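Local coordinates for protein 3-dehydroquinate dehydratase (Clostridium difficile, PDB 4H3D) that catalyses the cis-dehydration of 3-dehydroquinate to 3-dehydroshikimate through an imine formed with an active-site lysine, the third step of the chorismate pathway, at residues V8-N12 against I13-E17; T102-N105 against K106-N110; S74-D78 against I79-F83. All coordinates share one frame; numbering follows the deposited sequence.

How the contacts relate
Contact 1 (8-12 with 13-17) and contact 3 (74-78 with 79-83) meet at the N-terminal end of the barrel strands, their centres about 14 Å apart: P80 CG lies 3.6 Å from V10 O and 3.7 Å from I13 CG1. D115 binds both, through K11 NZ and L81 N. From contact 3 the strand leads to contact 2 (102-105 with 106-110), where F83 CZ rests 3.7 Å from I108 CG1. Contacts 1 and 2 do not touch. None reaches the ligand: the side chain of I15 lies about 12 Å from the bound comenic acid compound and about 10 Å from that of the Schiff-base lysine K174, while those of N105 and L81 lie about 13 Å from the ligand.

Contact 1 (V8-N12 against I13-E17); sequences VQVKN and ITIGE
V8, Q9 and V10 pair with I15, T14 and I13 in a tight antiparallel beta hairpin laid against the N-terminal end of the barrel strands. V8-I15 and V10-I13 are hydrogen-bonded pairs, and Q9-T14 between them is a non-hydrogen-bonded pair. V8 N and I15 N each donate to the other's carbonyl oxygen, the bond from V8 N to I15 O (3.0 Å, N-H...O 175°) being nearly straight. V10 N and I13 N donate to each other's carbonyls, the second bond closing a type II' turn with K11 and N12 at its corners. I13 O also faces the CA-H of Q9, with Q9 CA 3.4 Å away.

The two faces differ. V8, V10, I13 and I15 form the apolar one, where V10 CG2 touches I15 CD1 at 4.0 Å and the two side chains cross obliquely. The V10 chi1 of -70° leaves CG2 between backbone N and carbonyl carbon, the methyl that meets I15. This face rests on P80, K141, L172 and P203. On the other face Q9 bends at chi2 (74°), which lays its chain across toward T14 and the backbone of I13. There one water bridges the turn to the strand, donating to N12 O at 2.9 Å and pairing with T14 OG1 at 2.6 Å. K11 extends from the turn to a salt bridge with D115. Past the second strand, T14 to E17 make a type II turn, and K21 NZ binds E17 O. Such an N-terminal hairpin, closing the bottom of the eight-stranded TIM barrel opposite the catalytic mouth, is typical of type I dehydroquinases.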
loop_
_atom_site.group_PDB
_atom_site.type_symbol
_atom_site.label_atom_id
_atom_site.label_comp_id
_atom_site.label_asym_id
_atom_site.label_seq_id
_atom_site.Cartn_x
_atom_site.Cartn_y
_atom_site.Cartn_z
ATOM N N VAL B 8 -9.515 -6.138 21.553
ATOM C CA VAL B 8 -9.810 -4.988 22.386
ATOM C C VAL B 8 -11.143 -4.405 21.937
ATOM O O VAL B 8 -11.239 -3.867 20.848
ATOM C CB VAL B 8 -8.710 -3.944 22.309
ATOM C CG1 VAL B 8 -9.096 -2.717 23.104
ATOM C CG2 VAL B 8 -7.410 -4.519 22.818
ATOM N N GLN B 9 -12.170 -4.540 22.782
ATOM C CA GLN B 9 -13.503 -4.030 22.472
ATOM C C GLN B 9 -13.665 -2.630 23.053
ATOM O O GLN B 9 -13.383 -2.405 24.231
ATOM C CB GLN B 9 -14.570 -4.954 23.059
ATOM C CG GLN B 9 -16.026 -4.635 22.639
ATOM C CD GLN B 9 -16.361 -5.039 21.196
ATOM O OE1 GLN B 9 -17.336 -4.547 20.615
ATOM N NE2 GLN B 9 -15.560 -5.939 20.621
ATOM N N VAL B 10 -14.079 -1.690 22.213
ATOM C CA VAL B 10 -14.376 -0.320 22.638
ATOM C C VAL B 10 -15.749 -0.014 22.040
ATOM O O VAL B 10 -15.962 -0.190 20.832
ATOM C CB VAL B 10 -13.282 0.705 22.210
ATOM C CG1 VAL B 10 -12.008 0.467 22.993
ATOM C CG2 VAL B 10 -13.013 0.654 20.704
ATOM N N LYS B 11 -16.698 0.396 22.886
ATOM C CA LYS B 11 -18.079 0.552 22.429
ATOM C C LYS B 11 -18.399 -0.747 21.672
ATOM O O LYS B 11 -18.088 -1.827 22.186
ATOM C CB LYS B 11 -18.282 1.854 21.627
ATOM C CG LYS B 11 -19.067 2.930 22.346
ATOM C CD LYS B 11 -18.494 3.342 23.647
ATOM C CE LYS B 11 -19.400 4.354 24.331
ATOM N NZ LYS B 11 -18.922 4.695 25.700
ATOM N N ASN B 12 -18.951 -0.637 20.471
ATOM C CA ASN B 12 -19.330 -1.788 19.684
ATOM C C ASN B 12 -18.328 -2.084 18.548
ATOM O O ASN B 12 -18.693 -2.676 17.536
ATOM C CB ASN B 12 -20.730 -1.535 19.117
ATOM C CG ASN B 12 -21.705 -1.016 20.181
ATOM O OD1 ASN B 12 -21.875 -1.623 21.245
ATOM N ND2 ASN B 12 -22.346 0.116 19.894
ATOM N N ILE B 13 -17.068 -1.676 18.737
ATOM C CA ILE B 13 -15.993 -1.877 17.735
ATOM C C ILE B 13 -14.988 -2.886 18.329
ATOM O O ILE B 13 -14.614 -2.764 19.490
ATOM C CB ILE B 13 -15.242 -0.542 17.411
ATOM C CG1 ILE B 13 -16.129 0.405 16.597
ATOM C CG2 ILE B 13 -13.982 -0.799 16.632
ATOM C CD1 ILE B 13 -16.613 -0.169 15.243
ATOM N N THR B 14 -14.576 -3.882 17.543
ATOM C CA THR B 14 -13.622 -4.915 18.003
ATOM C C THR B 14 -12.270 -4.705 17.333
ATOM O O THR B 14 -12.081 -5.093 16.188
ATOM C CB THR B 14 -14.114 -6.346 17.654
ATOM O OG1 THR B 14 -15.419 -6.558 18.198
ATOM C CG2 THR B 14 -13.163 -7.391 18.207
ATOM N N ILE B 15 -11.333 -4.083 18.052
ATOM C CA ILE B 15 -9.991 -3.820 17.519
ATOM C C ILE B 15 -9.216 -5.113 17.572
ATOM O O ILE B 15 -9.236 -5.816 18.590
ATOM C CB ILE B 15 -9.248 -2.731 18.335
ATOM C CG1 ILE B 15 -10.089 -1.451 18.399
ATOM C CG2 ILE B 15 -7.842 -2.419 17.725
ATOM C CD1 ILE B 15 -9.434 -0.334 19.181
ATOM N N GLY B 16 -8.539 -5.438 16.477
ATOM C CA GLY B 16 -7.765 -6.673 16.386
ATOM C C GLY B 16 -8.443 -7.734 15.550
ATOM O O GLY B 16 -7.905 -8.813 15.360
ATOM N N GLU B 17 -9.634 -7.434 15.054
ATOM C CA GLU B 17 -10.384 -8.386 14.239
ATOM C C GLU B 17 -10.668 -7.767 12.874
ATOM O O GLU B 17 -10.959 -6.573 12.775
ATOM C CB GLU B 17 -11.707 -8.757 14.946
ATOM C CG GLU B 17 -12.459 -9.926 14.331
ATOM C CD GLU B 17 -13.733 -10.302 15.106
ATOM O OE1 GLU B 17 -14.084 -9.597 16.081
ATOM O OE2 GLU B 17 -14.382 -11.305 14.732
HETATM O O HOH W 1 -17.706 -5.440 17.514
#

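Contact 2 (T102-N105 against K106-N110); sequences TTLN and KEISN
The flat peptide group carrying N105 O is approached on both faces by S109: its OG and N reach the oxygen from opposite sides of the carbonyl plane, OG at 2.8 Å and N at 3.0 Å, tilted out of the plane by 28° and 35°. The OG takes this place because S109 chi1 (-64°) puts it beside its own backbone N, curling it back along helix 98-110. The three preceding carbonyls, T102 O, T103 O and L104 O, accept the amides of K106, E107 and I108.

Side chains one turn apart run alongside each other in the same direction: T102 CG2 against K106 CD (3.8 Å), T103 CG2 against E107 CG (4.0 Å), and L104 CD1 against I108 CG1 (4.0 Å). The last pair faces inward, onto F83 and I62. The methylenes of K106 also graze T102 O, with CG at 3.2 Å; its NZ forms a salt bridge with E130, and K106 makes a cation-pi contact with F134. E107 OE1 forms a salt bridge with K66.

The buried S109 hydroxyl thus gives its proton to the helix's own carbonyl, while the salt bridges from K106 and E107 link this helix to helices 125-137 and 62-76.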
loop_
_atom_site.group_PDB
_atom_site.type_symbol
_atom_site.label_atom_id
_atom_site.label_comp_id
_atom_site.label_asym_id
_atom_site.label_seq_id
_atom_site.Cartn_x
_atom_site.Cartn_y
_atom_site.Cartn_z
ATOM N N THR B 102 -0.648 13.626 34.383
ATOM C CA THR B 102 -1.211 12.518 35.143
ATOM C C THR B 102 -2.640 12.834 35.591
ATOM O O THR B 102 -3.550 12.046 35.357
ATOM C CB THR B 102 -0.329 12.204 36.363
ATOM O OG1 THR B 102 1.001 11.900 35.905
ATOM C CG2 THR B 102 -0.881 11.025 37.163
ATOM N N THR B 103 -2.825 13.998 36.194
ATOM C CA THR B 103 -4.144 14.442 36.666
ATOM C C THR B 103 -5.155 14.532 35.531
ATOM O O THR B 103 -6.282 14.050 35.659
ATOM C CB THR B 103 -4.055 15.825 37.363
ATOM O OG1 THR B 103 -3.168 15.735 38.475
ATOM C CG2 THR B 103 -5.437 16.279 37.857
ATOM N N LEU B 104 -4.766 15.162 34.428
ATOM C CA LEU B 104 -5.663 15.286 33.274
ATOM C C LEU B 104 -6.166 13.913 32.812
ATOM O O LEU B 104 -7.372 13.684 32.687
ATOM C CB LEU B 104 -4.948 15.985 32.126
ATOM C CG LEU B 104 -5.700 16.177 30.810
ATOM C CD1 LEU B 104 -6.958 17.041 30.990
ATOM C CD2 LEU B 104 -4.772 16.792 29.792
ATOM N N ASN B 105 -5.243 12.994 32.549
ATOM C CA ASN B 105 -5.647 11.674 32.091
ATOM C C ASN B 105 -6.494 10.890 33.095
ATOM O O ASN B 105 -7.418 10.177 32.710
ATOM C CB ASN B 105 -4.436 10.874 31.673
ATOM C CG ASN B 105 -3.950 11.258 30.304
ATOM O OD1 ASN B 105 -4.674 11.112 29.322
ATOM N ND2 ASN B 105 -2.714 11.746 30.223
ATOM N N LYS B 106 -6.168 11.007 34.373
ATOM C CA LYS B 106 -6.931 10.314 35.398
ATOM C C LYS B 106 -8.326 10.899 35.517
ATOM O O LYS B 106 -9.304 10.177 35.538
ATOM C CB LYS B 106 -6.195 10.376 36.735
ATOM C CG LYS B 106 -4.930 9.522 36.752
ATOM C CD LYS B 106 -4.252 9.527 38.121
ATOM C CE LYS B 106 -5.029 8.763 39.170
ATOM N NZ LYS B 106 -4.464 9.011 40.545
ATOM N N GLU B 107 -8.415 12.220 35.574
ATOM C CA GLU B 107 -9.702 12.876 35.718
ATOM C C GLU B 107 -10.607 12.608 34.541
ATOM O O GLU B 107 -11.815 12.410 34.716
ATOM C CB GLU B 107 -9.523 14.388 35.891
ATOM C CG GLU B 107 -9.070 14.782 37.263
ATOM C CD GLU B 107 -10.172 14.631 38.291
ATOM O OE1 GLU B 107 -11.351 14.936 37.968
ATOM O OE2 GLU B 107 -9.860 14.215 39.424
ATOM N N ILE B 108 -10.041 12.604 33.337
ATOM C CA ILE B 108 -10.842 12.374 32.159
ATOM C C ILE B 108 -11.265 10.907 32.090
ATOM O O ILE B 108 -12.402 10.619 31.706
ATOM C CB ILE B 108 -10.136 12.855 30.860
ATOM C CG1 ILE B 108 -9.939 14.367 30.913
ATOM C CG2 ILE B 108 -10.956 12.486 29.615
ATOM C CD1 ILE B 108 -11.173 15.150 31.316
ATOM N N SER B 109 -10.372 9.988 32.474
ATOM C CA SER B 109 -10.733 8.557 32.521
ATOM C C SER B 109 -11.865 8.346 33.497
ATOM O O SER B 109 -12.710 7.498 33.288
ATOM C CB SER B 109 -9.560 7.682 32.980
ATOM O OG SER B 109 -8.493 7.715 32.078
ATOM N N ASN B 110 -11.861 9.126 34.581
ATOM C CA ASN B 110 -12.879 9.012 35.616
ATOM C C ASN B 110 -14.293 9.431 35.175
ATOM O O ASN B 110 -15.272 8.995 35.774
ATOM C CB ASN B 110 -12.480 9.818 36.866
ATOM C CG ASN B 110 -13.359 9.512 38.044
ATOM O OD1 ASN B 110 -13.542 8.350 38.393
ATOM N ND2 ASN B 110 -13.929 10.552 38.665
#

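Contact 3 (S74-D78 against I79-F83); sequences SYIHD and IPLLF
I76 holds CG1 between its backbone N and carbonyl carbon (chi1 73°) and runs on extended through chi2 (172°), which carries CD1 past the end of helix 62-76 to I79 and L81. This is the helix-to-strand return of a beta-alpha-beta unit of the TIM barrel, leading into strand 81-84. CD1 lies 3.6 Å from I79 O and 4.0 Å from L81 CB, with the I76 and L81 side chains crossing at about a right angle.

The backbone reverses in a type II' turn from I76 to I79. H77, just past the helix, takes a positive phi of 56°, and I79 N donates to I76 O at 3.1 Å, approaching from above the carbonyl plane. The I79 chain folds back over the same oxygen, its CG1 3.3 Å from I76 O. R73 NH1, from the preceding helical turn, hydrogen-bonds to both H77 O and I79 O, while I49 of the adjacent strand 48-52 packs on both I76 and I79. The L81 side chain comes within about 4 Å of W51, a substrate-binding residue. At the exposed corner, D78 OD2 lies in plane at the edge of the H77 ring, weakly bonded by ND1 at 2.9 Å.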
loop_
_atom_site.group_PDB
_atom_site.type_symbol
_atom_site.label_atom_id
_atom_site.label_comp_id
_atom_site.label_asym_id
_atom_site.label_seq_id
_atom_site.Cartn_x
_atom_site.Cartn_y
_atom_site.Cartn_z
ATOM N N SER B 74 -22.107 13.986 23.425
ATOM C CA SER B 74 -23.513 14.082 23.011
ATOM C C SER B 74 -23.683 14.054 21.493
ATOM O O SER B 74 -24.675 13.526 20.998
ATOM C CB SER B 74 -24.180 15.346 23.580
ATOM O OG SER B 74 -23.753 16.524 22.910
ATOM N N TYR B 75 -22.726 14.631 20.761
ATOM C CA TYR B 75 -22.790 14.654 19.282
ATOM C C TYR B 75 -22.308 13.368 18.599
ATOM O O TYR B 75 -22.829 13.005 17.556
ATOM C CB TYR B 75 -21.994 15.829 18.688
ATOM C CG TYR B 75 -22.698 17.158 18.721
ATOM C CD1 TYR B 75 -23.660 17.480 17.765
ATOM C CD2 TYR B 75 -22.382 18.108 19.681
ATOM C CE1 TYR B 75 -24.312 18.716 17.785
ATOM C CE2 TYR B 75 -23.019 19.347 19.711
ATOM C CZ TYR B 75 -23.984 19.644 18.761
ATOM O OH TYR B 75 -24.614 20.865 18.789
ATOM N N ILE B 76 -21.301 12.694 19.153
ATOM C CA ILE B 76 -20.768 11.492 18.488
ATOM C C ILE B 76 -21.443 10.205 18.940
ATOM O O ILE B 76 -21.169 9.120 18.396
ATOM C CB ILE B 76 -19.259 11.363 18.630
ATOM C CG1 ILE B 76 -18.858 10.964 20.052
ATOM C CG2 ILE B 76 -18.591 12.650 18.198
ATOM C CD1 ILE B 76 -17.377 10.633 20.159
ATOM N N HIS B 77 -22.312 10.338 19.941
ATOM C CA HIS B 77 -23.111 9.234 20.466
ATOM C C HIS B 77 -22.256 8.057 20.933
ATOM O O HIS B 77 -21.504 8.192 21.882
ATOM C CB HIS B 77 -24.159 8.788 19.429
ATOM C CG HIS B 77 -25.381 8.157 20.037
ATOM N ND1 HIS B 77 -25.447 6.821 20.384
ATOM C CD2 HIS B 77 -26.589 8.688 20.355
ATOM C CE1 HIS B 77 -26.639 6.561 20.894
ATOM N NE2 HIS B 77 -27.352 7.674 20.885
ATOM N N ASP B 78 -22.363 6.915 20.264
ATOM C CA ASP B 78 -21.646 5.732 20.695
ATOM C C ASP B 78 -20.385 5.441 19.897
ATOM O O ASP B 78 -19.875 4.342 19.971
ATOM C CB ASP B 78 -22.577 4.513 20.690
ATOM C CG ASP B 78 -23.621 4.571 21.804
ATOM O OD1 ASP B 78 -23.250 4.894 22.969
ATOM O OD2 ASP B 78 -24.809 4.278 21.517
ATOM N N ILE B 79 -19.875 6.420 19.151
ATOM C CA ILE B 79 -18.606 6.228 18.433
ATOM C C ILE B 79 -17.478 6.161 19.484
ATOM O O ILE B 79 -17.424 7.004 20.378
ATOM C CB ILE B 79 -18.337 7.380 17.437
ATOM C CG1 ILE B 79 -19.345 7.337 16.294
ATOM C CG2 ILE B 79 -16.937 7.270 16.850
ATOM C CD1 ILE B 79 -19.200 8.488 15.294
ATOM N N PRO B 80 -16.598 5.147 19.408
ATOM C CA PRO B 80 -15.510 5.118 20.390
ATOM C C PRO B 80 -14.672 6.403 20.361
ATOM O O PRO B 80 -14.351 6.906 19.286
ATOM C CB PRO B 80 -14.669 3.923 19.953
ATOM C CG PRO B 80 -15.656 2.990 19.256
ATOM C CD PRO B 80 -16.751 3.869 18.688
ATOM N N LEU B 81 -14.340 6.927 21.538
ATOM C CA LEU B 81 -13.564 8.152 21.645
ATOM C C LEU B 81 -12.237 7.889 22.334
ATOM O O LEU B 81 -12.197 7.353 23.465
ATOM C CB LEU B 81 -14.347 9.210 22.434
ATOM C CG LEU B 81 -13.681 10.563 22.657
ATOM C CD1 LEU B 81 -13.423 11.262 21.344
ATOM C CD2 LEU B 81 -14.578 11.444 23.561
ATOM N N LEU B 82 -11.160 8.262 21.648
ATOM C CA LEU B 82 -9.783 8.180 22.174
ATOM C C LEU B 82 -9.362 9.571 22.649
ATOM O O LEU B 82 -9.486 10.539 21.903
ATOM C CB LEU B 82 -8.829 7.710 21.066
ATOM C CG LEU B 82 -7.306 7.897 21.288
ATOM C CD1 LEU B 82 -6.821 7.160 22.559
ATOM C CD2 LEU B 82 -6.521 7.451 20.029
ATOM N N PHE B 83 -8.873 9.665 23.884
ATOM C CA PHE B 83 -8.419 10.932 24.468
ATOM C C PHE B 83 -6.906 10.916 24.450
ATOM O O PHE B 83 -6.299 10.008 24.998
ATOM C CB PHE B 83 -8.926 11.054 25.898
ATOM C CG PHE B 83 -8.568 12.342 26.563
ATOM C CD1 PHE B 83 -9.261 13.485 26.277
ATOM C CD2 PHE B 83 -7.551 12.400 27.502
ATOM C CE1 PHE B 83 -8.945 14.703 26.904
ATOM C CE2 PHE B 83 -7.239 13.609 28.138
ATOM C CZ PHE B 83 -7.947 14.754 27.832
#